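Local coordinates for arginine decarboxylase, A207R protein (Paramecium bursaria Chlorella virus 1, PDB 2NVA) that decarboxylates arginine to agmatine with pyridoxal 5'-phosphate as cofactor, using a TIM-barrel domain of the ornithine decarboxylase-like type, at residues Gly288-Ser291 against Asn292-Phe295; Ile87-His91 against Thr92-Ile96; Lys57-Asp61 against Lys62-Phe66. All coordinates share one frame; numbering follows the deposited sequence.

Interaction 1: Gly288-Ser291 against Asn292-Phe295; sequences GGFS and NVIF. With PL2 ((4-{[(4-{[amino(imino)methyl]amino}butyl)amino]methyl}-5-hydroxy-6-methylpyridin-3-yl)methyl dihydrogen phosphate), chain I.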
ATOM      1  N   GLY A 288       1.678  -2.690   6.201  1.00 13.03           N
ATOM      2  CA  GLY A 288       3.083  -2.653   6.611  1.00 12.78           C
ATOM      3  C   GLY A 288       3.859  -3.628   5.757  1.00 13.28           C
ATOM      4  O   GLY A 288       4.061  -3.388   4.565  1.00 13.98           O
ATOM      5  N   GLY A 289       4.272  -4.738   6.360  1.00 12.92           N
ATOM      6  CA  GLY A 289       5.095  -5.733   5.672  1.00 12.62           C
ATOM      7  C   GLY A 289       4.331  -6.830   4.939  1.00 12.51           C
ATOM      8  O   GLY A 289       4.947  -7.660   4.251  1.00 13.06           O
ATOM      9  N   PHE A 290       3.009  -6.838   5.079  1.00 12.37           N
ATOM     10  CA  PHE A 290       2.195  -7.946   4.556  1.00 12.56           C
ATOM     11  C   PHE A 290       1.330  -7.635   3.339  1.00 12.83           C
ATOM     12  O   PHE A 290       0.252  -8.232   3.160  1.00 13.04           O
ATOM     13  CB  PHE A 290       1.355  -8.576   5.680  1.00 12.62           C
ATOM     14  CG  PHE A 290       2.188  -9.320   6.697  1.00 13.15           C
ATOM     15  CD1 PHE A 290       2.410 -10.691   6.570  1.00 12.75           C
ATOM     16  CD2 PHE A 290       2.794  -8.643   7.750  1.00 11.99           C
ATOM     17  CE1 PHE A 290       3.204 -11.367   7.498  1.00 13.95           C
ATOM     18  CE2 PHE A 290       3.573  -9.320   8.685  1.00 12.57           C
ATOM     19  CZ  PHE A 290       3.785 -10.682   8.545  1.00 13.88           C
ATOM     20  N   SER A 291       1.793  -6.726   2.479  1.00 12.95           N
ATOM     21  CA  SER A 291       1.011  -6.389   1.285  1.00 13.25           C
ATOM     22  C   SER A 291       0.845  -7.572   0.335  1.00 12.81           C
ATOM     23  O   SER A 291      -0.096  -7.596  -0.451  1.00 12.71           O
ATOM     24  CB  SER A 291       1.606  -5.183   0.544  1.00 13.28           C
ATOM     25  OG  SER A 291       2.909  -5.489   0.089  1.00 14.31           O
ATOM     26  N   ASN A 292       1.759  -8.546   0.405  1.00 12.92           N
ATOM     27  CA  ASN A 292       1.646  -9.761  -0.422  1.00 13.04           C
ATOM     28  C   ASN A 292       0.371 -10.582  -0.178  1.00 13.28           C
ATOM     29  O   ASN A 292      -0.056 -11.365  -1.041  1.00 12.77           O
ATOM     30  CB  ASN A 292       2.882 -10.658  -0.270  1.00 13.35           C
ATOM     31  CG  ASN A 292       4.069 -10.145  -1.062  1.00 13.65           C
ATOM     32  OD1 ASN A 292       3.892  -9.429  -2.054  1.00 13.92           O
ATOM     33  ND2 ASN A 292       5.287 -10.498  -0.630  1.00 13.70           N
ATOM     34  N   VAL A 293      -0.203 -10.431   1.017  1.00 12.68           N
ATOM     35  CA  VAL A 293      -1.488 -11.063   1.319  1.00 13.20           C
ATOM     36  C   VAL A 293      -2.556 -10.502   0.363  1.00 13.10           C
ATOM     37  O   VAL A 293      -3.445 -11.224  -0.092  1.00 13.99           O
ATOM     38  CB  VAL A 293      -1.870 -10.840   2.803  1.00 13.25           C
ATOM     39  CG1 VAL A 293      -3.260 -11.392   3.111  1.00 14.59           C
ATOM     40  CG2 VAL A 293      -0.814 -11.485   3.711  1.00 12.72           C
ATOM     41  N   ILE A 294      -2.445  -9.218   0.059  1.00 13.28           N
ATOM     42  CA  ILE A 294      -3.386  -8.547  -0.836  1.00 13.71           C
ATOM     43  C   ILE A 294      -3.029  -8.777  -2.308  1.00 13.99           C
ATOM     44  O   ILE A 294      -3.888  -9.172  -3.100  1.00 14.42           O
ATOM     45  CB  ILE A 294      -3.463  -7.021  -0.554  1.00 14.37           C
ATOM     46  CG1 ILE A 294      -3.786  -6.733   0.922  1.00 14.54           C
ATOM     47  CG2 ILE A 294      -4.465  -6.334  -1.515  1.00 14.50           C
ATOM     48  CD1 ILE A 294      -5.109  -7.314   1.442  1.00 14.83           C
ATOM     49  N   PHE A 295      -1.779  -8.516  -2.664  1.00 14.02           N
ATOM     50  CA  PHE A 295      -1.363  -8.469  -4.076  1.00 13.80           C
ATOM     51  C   PHE A 295      -0.875  -9.790  -4.660  1.00 14.16           C
ATOM     52  O   PHE A 295      -0.855  -9.941  -5.899  1.00 14.64           O
ATOM     53  CB  PHE A 295      -0.336  -7.352  -4.287  1.00 13.86           C
ATOM     54  CG  PHE A 295      -0.879  -5.982  -3.982  1.00 14.81           C
ATOM     55  CD1 PHE A 295      -1.737  -5.341  -4.880  1.00 14.39           C
ATOM     56  CD2 PHE A 295      -0.566  -5.343  -2.783  1.00 15.40           C
ATOM     57  CE1 PHE A 295      -2.266  -4.086  -4.604  1.00 14.95           C
ATOM     58  CE2 PHE A 295      -1.090  -4.087  -2.497  1.00 15.21           C
ATOM     59  CZ  PHE A 295      -1.952  -3.461  -3.418  1.00 16.49           C
TER
HETATM   60  N1  PL2 I2001      12.016  -6.968 -14.123  1.00 16.27           N
HETATM   61  C2  PL2 I2001      10.962  -6.170 -14.359  1.00 17.24           C
HETATM   62  C2A PL2 I2001      10.993  -5.176 -15.538  1.00 16.58           C
HETATM   63  C3  PL2 I2001       9.847  -6.265 -13.516  1.00 17.19           C
HETATM   64  O3  PL2 I2001       8.787  -5.459 -13.787  1.00 16.61           O
HETATM   65  C4  PL2 I2001       9.808  -7.176 -12.441  1.00 16.25           C
HETATM   66  C4A PL2 I2001       8.593  -7.304 -11.474  1.00 17.44           C
HETATM   67  C5  PL2 I2001      10.951  -7.980 -12.263  1.00 15.81           C
HETATM   68  C6  PL2 I2001      12.032  -7.849 -13.115  1.00 15.40           C
HETATM   69  P   PL2 I2001      10.410 -11.084  -9.946  1.00 15.09           P
HETATM   70  N   PL2 I2001       7.314  -6.916 -12.111  1.00 17.41           N
HETATM   71  CA  PL2 I2001       6.420  -6.248 -11.155  1.00 16.81           C
HETATM   72  CG  PL2 I2001       5.130  -6.476  -8.988  1.00 16.95           C
HETATM   73  OP2 PL2 I2001       9.106 -12.015  -9.863  1.00 15.47           O
HETATM   74  OP3 PL2 I2001      10.602 -10.436  -8.466  1.00 14.49           O
HETATM   75  OP1 PL2 I2001      11.611 -11.851 -10.392  1.00 13.21           O
HETATM   76  OP4 PL2 I2001       9.971  -9.909 -10.955  1.00 16.44           O
HETATM   77  C5M PL2 I2001      11.013  -9.014 -11.120  1.00 16.95           C
HETATM   78  CB  PL2 I2001       6.144  -7.138  -9.925  1.00 16.95           C
HETATM   79  CD  PL2 I2001       4.823  -7.380  -7.771  1.00 15.30           C
HETATM   80  NE  PL2 I2001       3.919  -6.602  -6.895  1.00 15.98           N
HETATM   81  CZ  PL2 I2001       3.626  -6.880  -5.615  1.00 16.02           C
HETATM   82  NH2 PL2 I2001       2.788  -6.058  -4.939  1.00 15.33           N
HETATM   83  NH1 PL2 I2001       4.146  -7.954  -5.013  1.00 15.93           N
HETATM   84  O   HOH W   1       4.309  -8.226   1.525  1.00 12.83           O
HETATM   85  O   HOH W   2       2.815  -7.030  -2.260  1.00 15.74           O

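Interaction 2: Ile87-His91 against Thr92-Ile96; sequences IIFAH and TMKTI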
ATOM      1  N   ILE A  87      23.927  -1.080 -14.798  1.00 11.88           N
ATOM      2  CA  ILE A  87      22.478  -0.872 -14.621  1.00 12.01           C
ATOM      3  C   ILE A  87      21.749  -0.952 -15.964  1.00 12.83           C
ATOM      4  O   ILE A  87      22.210  -0.361 -16.951  1.00 12.77           O
ATOM      5  CB  ILE A  87      22.198   0.510 -13.950  1.00 12.07           C
ATOM      6  CG1 ILE A  87      22.909   0.580 -12.589  1.00 11.74           C
ATOM      7  CG2 ILE A  87      20.674   0.779 -13.795  1.00 13.10           C
ATOM      8  CD1 ILE A  87      22.919   1.968 -11.964  1.00 13.22           C
ATOM      9  N   ILE A  88      20.640  -1.699 -16.003  1.00 12.78           N
ATOM     10  CA  ILE A  88      19.673  -1.615 -17.103  1.00 12.92           C
ATOM     11  C   ILE A  88      18.493  -0.834 -16.532  1.00 12.81           C
ATOM     12  O   ILE A  88      17.962  -1.197 -15.472  1.00 12.74           O
ATOM     13  CB  ILE A  88      19.170  -2.999 -17.598  1.00 13.05           C
ATOM     14  CG1 ILE A  88      20.203  -3.776 -18.444  1.00 14.00           C
ATOM     15  CG2 ILE A  88      17.931  -2.847 -18.495  1.00 13.10           C
ATOM     16  CD1 ILE A  88      21.608  -3.328 -18.296  1.00 17.11           C
ATOM     17  N   PHE A  89      18.106   0.247 -17.219  1.00 12.44           N
ATOM     18  CA  PHE A  89      16.915   0.997 -16.848  1.00 12.24           C
ATOM     19  C   PHE A  89      15.734   0.225 -17.435  1.00 12.83           C
ATOM     20  O   PHE A  89      15.234   0.561 -18.523  1.00 12.47           O
ATOM     21  CB  PHE A  89      17.005   2.412 -17.428  1.00 12.53           C
ATOM     22  CG  PHE A  89      16.147   3.443 -16.723  1.00 12.88           C
ATOM     23  CD1 PHE A  89      15.032   3.078 -15.955  1.00 11.50           C
ATOM     24  CD2 PHE A  89      16.428   4.800 -16.896  1.00 11.75           C
ATOM     25  CE1 PHE A  89      14.232   4.057 -15.353  1.00 12.42           C
ATOM     26  CE2 PHE A  89      15.651   5.781 -16.300  1.00 12.76           C
ATOM     27  CZ  PHE A  89      14.549   5.425 -15.526  1.00 12.94           C
ATOM     28  N   ALA A  90      15.307  -0.824 -16.726  1.00 12.56           N
ATOM     29  CA  ALA A  90      14.379  -1.806 -17.310  1.00 12.72           C
ATOM     30  C   ALA A  90      12.909  -1.454 -17.045  1.00 13.24           C
ATOM     31  O   ALA A  90      12.148  -2.268 -16.514  1.00 13.85           O
ATOM     32  CB  ALA A  90      14.707  -3.223 -16.807  1.00 13.46           C
ATOM     33  N   HIS A  91      12.513  -0.244 -17.423  1.00 12.84           N
ATOM     34  CA  HIS A  91      11.127   0.189 -17.287  1.00 12.42           C
ATOM     35  C   HIS A  91      10.799   0.834 -18.629  1.00 12.36           C
ATOM     36  O   HIS A  91      11.485   1.765 -19.054  1.00 12.35           O
ATOM     37  CB  HIS A  91      10.935   1.024 -16.032  1.00 13.13           C
ATOM     38  CG  HIS A  91       9.507   1.364 -15.740  1.00 14.30           C
ATOM     39  ND1 HIS A  91       8.574   1.574 -16.731  1.00 15.23           N
ATOM     40  CD2 HIS A  91       8.853   1.532 -14.565  1.00 13.69           C
ATOM     41  CE1 HIS A  91       7.405   1.855 -16.182  1.00 13.44           C
ATOM     42  NE2 HIS A  91       7.549   1.836 -14.869  1.00 13.86           N
ATOM     43  N   THR A  92       9.761   0.359 -19.287  1.00 12.11           N
ATOM     44  CA  THR A  92       9.485   0.833 -20.653  1.00 12.16           C
ATOM     45  C   THR A  92       8.916   2.241 -20.700  1.00 12.68           C
ATOM     46  O   THR A  92       8.814   2.829 -21.785  1.00 12.38           O
ATOM     47  CB  THR A  92       8.539  -0.122 -21.439  1.00 12.41           C
ATOM     48  OG1 THR A  92       7.259  -0.156 -20.794  1.00 12.31           O
ATOM     49  CG2 THR A  92       9.129  -1.544 -21.506  1.00 11.97           C
ATOM     50  N   MET A  93       8.550   2.786 -19.536  1.00 12.08           N
ATOM     51  CA  MET A  93       7.979   4.144 -19.464  1.00 12.69           C
ATOM     52  C   MET A  93       8.753   4.986 -18.449  1.00 12.81           C
ATOM     53  O   MET A  93       8.565   4.852 -17.237  1.00 13.29           O
ATOM     54  CB  MET A  93       6.491   4.082 -19.100  1.00 12.81           C
ATOM     55  CG  MET A  93       5.638   3.432 -20.171  1.00 13.46           C
ATOM     56  SD  MET A  93       5.458   4.537 -21.590  1.00 13.06           S
ATOM     57  CE  MET A  93       4.487   3.519 -22.712  1.00 12.60           C
ATOM     58  N   LYS A  94       9.627   5.848 -18.964  1.00 12.58           N
ATOM     59  CA  LYS A  94      10.591   6.581 -18.143  1.00 12.23           C
ATOM     60  C   LYS A  94      10.331   8.072 -18.311  1.00 12.61           C
ATOM     61  O   LYS A  94      10.136   8.534 -19.439  1.00 12.57           O
ATOM     62  CB  LYS A  94      12.015   6.256 -18.618  1.00 12.63           C
ATOM     63  CG  LYS A  94      12.418   4.773 -18.482  1.00 12.19           C
ATOM     64  CD  LYS A  94      13.625   4.396 -19.368  1.00 11.93           C
ATOM     65  CE  LYS A  94      13.250   4.288 -20.868  1.00 12.45           C
ATOM     66  NZ  LYS A  94      12.056   3.393 -21.117  1.00 13.53           N
ATOM     67  N   THR A  95      10.346   8.832 -17.218  1.00 12.22           N
ATOM     68  CA  THR A  95      10.115  10.260 -17.343  1.00 12.69           C
ATOM     69  C   THR A  95      11.295  10.903 -18.080  1.00 12.84           C
ATOM     70  O   THR A  95      12.425  10.414 -18.019  1.00 12.13           O
ATOM     71  CB  THR A  95       9.913  10.969 -15.980  1.00 12.93           C
ATOM     72  OG1 THR A  95      11.164  11.047 -15.290  1.00 12.38           O
ATOM     73  CG2 THR A  95       8.886  10.226 -15.108  1.00 12.65           C
ATOM     74  N   ILE A  96      11.002  12.002 -18.764  1.00 12.52           N
ATOM     75  CA  ILE A  96      12.023  12.795 -19.441  1.00 13.07           C
ATOM     76  C   ILE A  96      13.142  13.179 -18.465  1.00 13.04           C
ATOM     77  O   ILE A  96      14.317  13.005 -18.777  1.00 12.91           O
ATOM     78  CB  ILE A  96      11.401  14.037 -20.098  1.00 13.23           C
ATOM     79  CG1 ILE A  96      10.580  13.616 -21.324  1.00 13.79           C
ATOM     80  CG2 ILE A  96      12.489  15.047 -20.491  1.00 13.15           C
ATOM     81  CD1 ILE A  96       9.647  14.701 -21.879  1.00 14.63           C
TER

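Interaction 3: Lys57-Asp61 against Lys62-Phe66; sequences KTMCD and KNVNF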
ATOM      1  N   LYS A  57      24.560  -4.007  -1.459  1.00 12.36           N
ATOM      2  CA  LYS A  57      26.026  -4.094  -1.349  1.00 13.08           C
ATOM      3  C   LYS A  57      26.511  -5.531  -1.546  1.00 13.00           C
ATOM      4  O   LYS A  57      27.552  -5.766  -2.169  1.00 13.52           O
ATOM      5  CB  LYS A  57      26.517  -3.508  -0.017  1.00 12.91           C
ATOM      6  CG  LYS A  57      28.038  -3.585   0.232  1.00 15.09           C
ATOM      7  CD  LYS A  57      28.839  -2.910  -0.884  1.00 14.98           C
ATOM      8  CE  LYS A  57      30.312  -2.764  -0.476  1.00 16.92           C
ATOM      9  NZ  LYS A  57      31.201  -2.448  -1.662  1.00 16.96           N
ATOM     10  N   THR A  58      25.760  -6.485  -1.005  1.00 13.00           N
ATOM     11  CA  THR A  58      26.075  -7.903  -1.157  1.00 13.43           C
ATOM     12  C   THR A  58      26.042  -8.330  -2.624  1.00 13.73           C
ATOM     13  O   THR A  58      26.930  -9.048  -3.088  1.00 13.66           O
ATOM     14  CB  THR A  58      25.109  -8.769  -0.336  1.00 13.71           C
ATOM     15  OG1 THR A  58      25.190  -8.385   1.044  1.00 14.21           O
ATOM     16  CG2 THR A  58      25.457 -10.247  -0.461  1.00 13.68           C
ATOM     17  N   MET A  59      25.007  -7.883  -3.333  1.00 13.40           N
ATOM     18  CA  MET A  59      24.869  -8.062  -4.783  1.00 14.39           C
ATOM     19  C   MET A  59      26.093  -7.476  -5.497  1.00 13.95           C
ATOM     20  O   MET A  59      26.736  -8.138  -6.318  1.00 14.21           O
ATOM     21  CB  MET A  59      23.618  -7.317  -5.312  1.00 13.90           C
ATOM     22  CG  MET A  59      22.199  -7.846  -4.893  1.00 16.83           C
ATOM     23  SD  MET A  59      21.935  -9.564  -5.415  1.00 16.96           S
ATOM     24  CE  MET A  59      20.348  -9.776  -4.646  1.00 15.33           C
ATOM     25  N   CYS A  60      26.391  -6.217  -5.177  1.00 13.52           N
ATOM     26  CA  CYS A  60      27.474  -5.474  -5.819  1.00 13.43           C
ATOM     27  C   CYS A  60      28.797  -6.246  -5.728  1.00 13.69           C
ATOM     28  O   CYS A  60      29.487  -6.435  -6.739  1.00 13.41           O
ATOM     29  CB  CYS A  60      27.622  -4.103  -5.161  1.00 13.59           C
ATOM     30  SG  CYS A  60      29.103  -3.179  -5.650  1.00 15.44           S
ATOM     31  N   ASP A  61      29.134  -6.681  -4.513  1.00 12.86           N
ATOM     32  CA  ASP A  61      30.382  -7.402  -4.240  1.00 13.63           C
ATOM     33  C   ASP A  61      30.477  -8.791  -4.890  1.00 13.59           C
ATOM     34  O   ASP A  61      31.581  -9.324  -5.059  1.00 13.44           O
ATOM     35  CB  ASP A  61      30.582  -7.516  -2.714  1.00 13.09           C
ATOM     36  CG  ASP A  61      30.861  -6.161  -2.054  1.00 14.57           C
ATOM     37  OD1 ASP A  61      31.174  -5.181  -2.775  1.00 14.71           O
ATOM     38  OD2 ASP A  61      30.759  -6.077  -0.809  1.00 15.47           O
ATOM     39  N   LYS A  62      29.324  -9.380  -5.217  1.00 13.12           N
ATOM     40  CA  LYS A  62      29.261 -10.698  -5.838  1.00 13.33           C
ATOM     41  C   LYS A  62      29.158 -10.575  -7.350  1.00 13.22           C
ATOM     42  O   LYS A  62      28.891 -11.557  -8.047  1.00 13.54           O
ATOM     43  CB  LYS A  62      28.104 -11.519  -5.270  1.00 13.60           C
ATOM     44  CG  LYS A  62      28.282 -11.958  -3.803  1.00 14.91           C
ATOM     45  CD  LYS A  62      29.287 -13.092  -3.640  1.00 15.31           C
ATOM     46  CE  LYS A  62      28.710 -14.431  -4.065  1.00 14.77           C
ATOM     47  NZ  LYS A  62      29.794 -15.472  -3.990  1.00 15.14           N
ATOM     48  N   ASN A  63      29.381  -9.359  -7.844  1.00 13.46           N
ATOM     49  CA  ASN A  63      29.384  -9.063  -9.283  1.00 13.26           C
ATOM     50  C   ASN A  63      28.026  -9.221  -9.966  1.00 13.07           C
ATOM     51  O   ASN A  63      27.946  -9.440 -11.169  1.00 12.98           O
ATOM     52  CB  ASN A  63      30.475  -9.868 -10.003  1.00 14.08           C
ATOM     53  CG  ASN A  63      31.860  -9.403  -9.642  1.00 16.35           C
ATOM     54  OD1 ASN A  63      32.134  -8.190  -9.609  1.00 17.22           O
ATOM     55  ND2 ASN A  63      32.763 -10.355  -9.364  1.00 16.34           N
ATOM     56  N   VAL A  64      26.962  -9.104  -9.185  1.00 12.59           N
ATOM     57  CA  VAL A  64      25.599  -9.096  -9.724  1.00 12.23           C
ATOM     58  C   VAL A  64      25.311  -7.686 -10.235  1.00 12.17           C
ATOM     59  O   VAL A  64      25.775  -6.715  -9.630  1.00 12.68           O
ATOM     60  CB  VAL A  64      24.568  -9.489  -8.632  1.00 12.03           C
ATOM     61  CG1 VAL A  64      23.124  -9.423  -9.159  1.00 11.74           C
ATOM     62  CG2 VAL A  64      24.865 -10.903  -8.080  1.00 13.16           C
ATOM     63  N   ASN A  65      24.579  -7.583 -11.349  1.00 11.48           N
ATOM     64  CA  ASN A  65      24.229  -6.284 -11.918  1.00 11.44           C
ATOM     65  C   ASN A  65      22.825  -5.867 -11.485  1.00 11.58           C
ATOM     66  O   ASN A  65      22.251  -6.514 -10.622  1.00 11.29           O
ATOM     67  CB  ASN A  65      24.399  -6.307 -13.436  1.00 11.73           C
ATOM     68  CG  ASN A  65      25.848  -6.414 -13.854  1.00 11.59           C
ATOM     69  OD1 ASN A  65      26.759  -6.213 -13.047  1.00 12.21           O
ATOM     70  ND2 ASN A  65      26.073  -6.716 -15.129  1.00 12.54           N
ATOM     71  N   PHE A  66      22.300  -4.783 -12.053  1.00 11.69           N
ATOM     72  CA  PHE A  66      21.070  -4.193 -11.512  1.00 12.07           C
ATOM     73  C   PHE A  66      20.055  -3.801 -12.559  1.00 12.44           C
ATOM     74  O   PHE A  66      20.405  -3.364 -13.662  1.00 12.96           O
ATOM     75  CB  PHE A  66      21.405  -3.007 -10.594  1.00 11.88           C
ATOM     76  CG  PHE A  66      22.252  -3.403  -9.423  1.00 12.62           C
ATOM     77  CD1 PHE A  66      21.663  -3.855  -8.251  1.00 12.83           C
ATOM     78  CD2 PHE A  66      23.640  -3.406  -9.521  1.00 13.09           C
ATOM     79  CE1 PHE A  66      22.440  -4.264  -7.183  1.00 13.79           C
ATOM     80  CE2 PHE A  66      24.439  -3.820  -8.443  1.00 13.58           C
ATOM     81  CZ  PHE A  66      23.837  -4.235  -7.282  1.00 13.02           C
TER

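Interaction 1: Gly288-Ser291 against Asn292-Phe295
S291 O takes two backbone donors, I294 N at 2.9 Å and F295 N, and this forked acceptor sets the first turn of the short helix 292-295, which lines the agmatine pocket. F295 N lies in the carbonyl plane with a C=O...N angle of 159°, whereas I294 N stands above it. Alongside, V293 N reaches F290 O at 3.1 Å. This backbone side is the tight part: I294 CG2 sits over the centre of one face of the F295 ring, and S291 CB meets the edge of that ring in its plane, 4.0 Å from F295 CD2. F290 CB touches V293 CG2 more lightly, its ring leading away to W350 and F347. On the ligand side, two waters and the guanidinium of the bound adduct mediate the polar contacts. One water accepts from N292 N at 2.8 Å. A second hydrogen-bonds to S291 OG, set between its backbone N and carbonyl carbon (chi1 62°), donates to N292 OD1 and accepts from both terminal guanidinium nitrogens. F295 CB approaches PL2 NH2 to 3.4 Å, a contact without a bond. N292 ND2 is hydrogen-bonded to A352 O, and F295 meets the Y287 ring of the second subunit, at the dimer interface. The direct ligand bond, PL2 NH1 to N292 OD1, is weak, at 3.3 Å with an N-H...O angle of 156°.

Interaction 2: Ile87-His91 against Thr92-Ile96
K94 lies across the F89 ring and returns to the backbone of H91, its whole side chain engaged along the way. CB approaches the ring rim, 4.1 Å from F89 CZ. CG moves onto the same face, 3.7 Å from F89 CE1, and is already close to H91 O. CD then stands over the middle of the ring, 3.7 Å from the F89 centroid and 8° off the ring normal, which identifies a CH-pi contact. Beyond it the chain bends at its third and fourth torsions; CE leaves the ring and passes H91 O at 3.6 Å, and NZ ends 2.7 Å from H91 O, hydrogen-bonding to it in the carbonyl plane. The ammonium also has a salt bridge to E117 and a hydrogen bond to T111 O. The K94 arrangement spans the end of strand 87-89 of the TIM barrel and the loop leading to helix 96-105, with inverse gamma turns centred on F89 and A90; T95 is the helix N-cap, and A90 belongs to the ligand pocket. H91 ND1 accepts from M93 N at 3.1 Å with an N-H...N angle of 164°, the donor tilted 23° from the ring plane. M93 O lies over one face of this imidazole, 3.2 Å above the plane of the H91 ring and displaced toward its rim. The remaining ring nitrogen, NE2, is hydrogen-bonded to C322 O of the second subunit.

Interaction 3: Lys57-Asp61 against Lys62-Phe66
M59 O is held by two backbone donors from beyond its helix: V64 N at 3.0 Å, with an N-H...O angle of 153°, and K62 N, whose bond is weak. The same K62 N makes another weak bond to T58 O, so one N-H is divided between two carbonyls where the helix runs out. C60 O is taken by N63 N at 3.1 Å from above the carbonyl plane, and also accepts from R86. Next to these bonds the chain folds back onto the helix. M59, bent at its second torsion, brings SD to within 3.9 Å of V64 CG1, the two side chains crossing at a slant. With V64 chi1 at 177°, CG1 is turned to M59 SD while CG2 stays near M59 O; V64 CB lies 3.4 Å from M59 O. The F66 ring reaches back to the end of the helix: CZ is 3.7 Å from M59 CB, and C60 N lies at the ring edge, near its plane. Toward solvent, K57 NZ forms a salt bridge with D61 OD1 at 3.0 Å on the syn lone pair, and K62 NZ forms another with D32. The positive phi of N63 (66°) marks it as the C-prime residue, and with V64 N to M59 O and N63 N to C60 O it completes a Schellman motif, ending helix 53-61 before strand 65-68 in a beta-alpha-beta unit of the TIM barrel.

Along the chain the order is interaction 3, interaction 2, interaction 1. The first two of these belong to the barrel domain, where strands 65-68 and 87-89 are neighbours in the parallel sheet; their centres are about 20 Å apart, and they touch through I88 N and F66 O at 2.9 Å, a probable hydrogen bond. Interaction 3 leads into its strand from a helix, interaction 2 out of its strand toward the next helix. Interaction 1 comes much later, after strand 277-282 of the mixed sheet, with its centre about 26 and 27 Å from those of interactions 2 and 3. Interactions 1 and 2 both touch the second subunit and meet opposite ends of one ligand, guanidinium and pyridine.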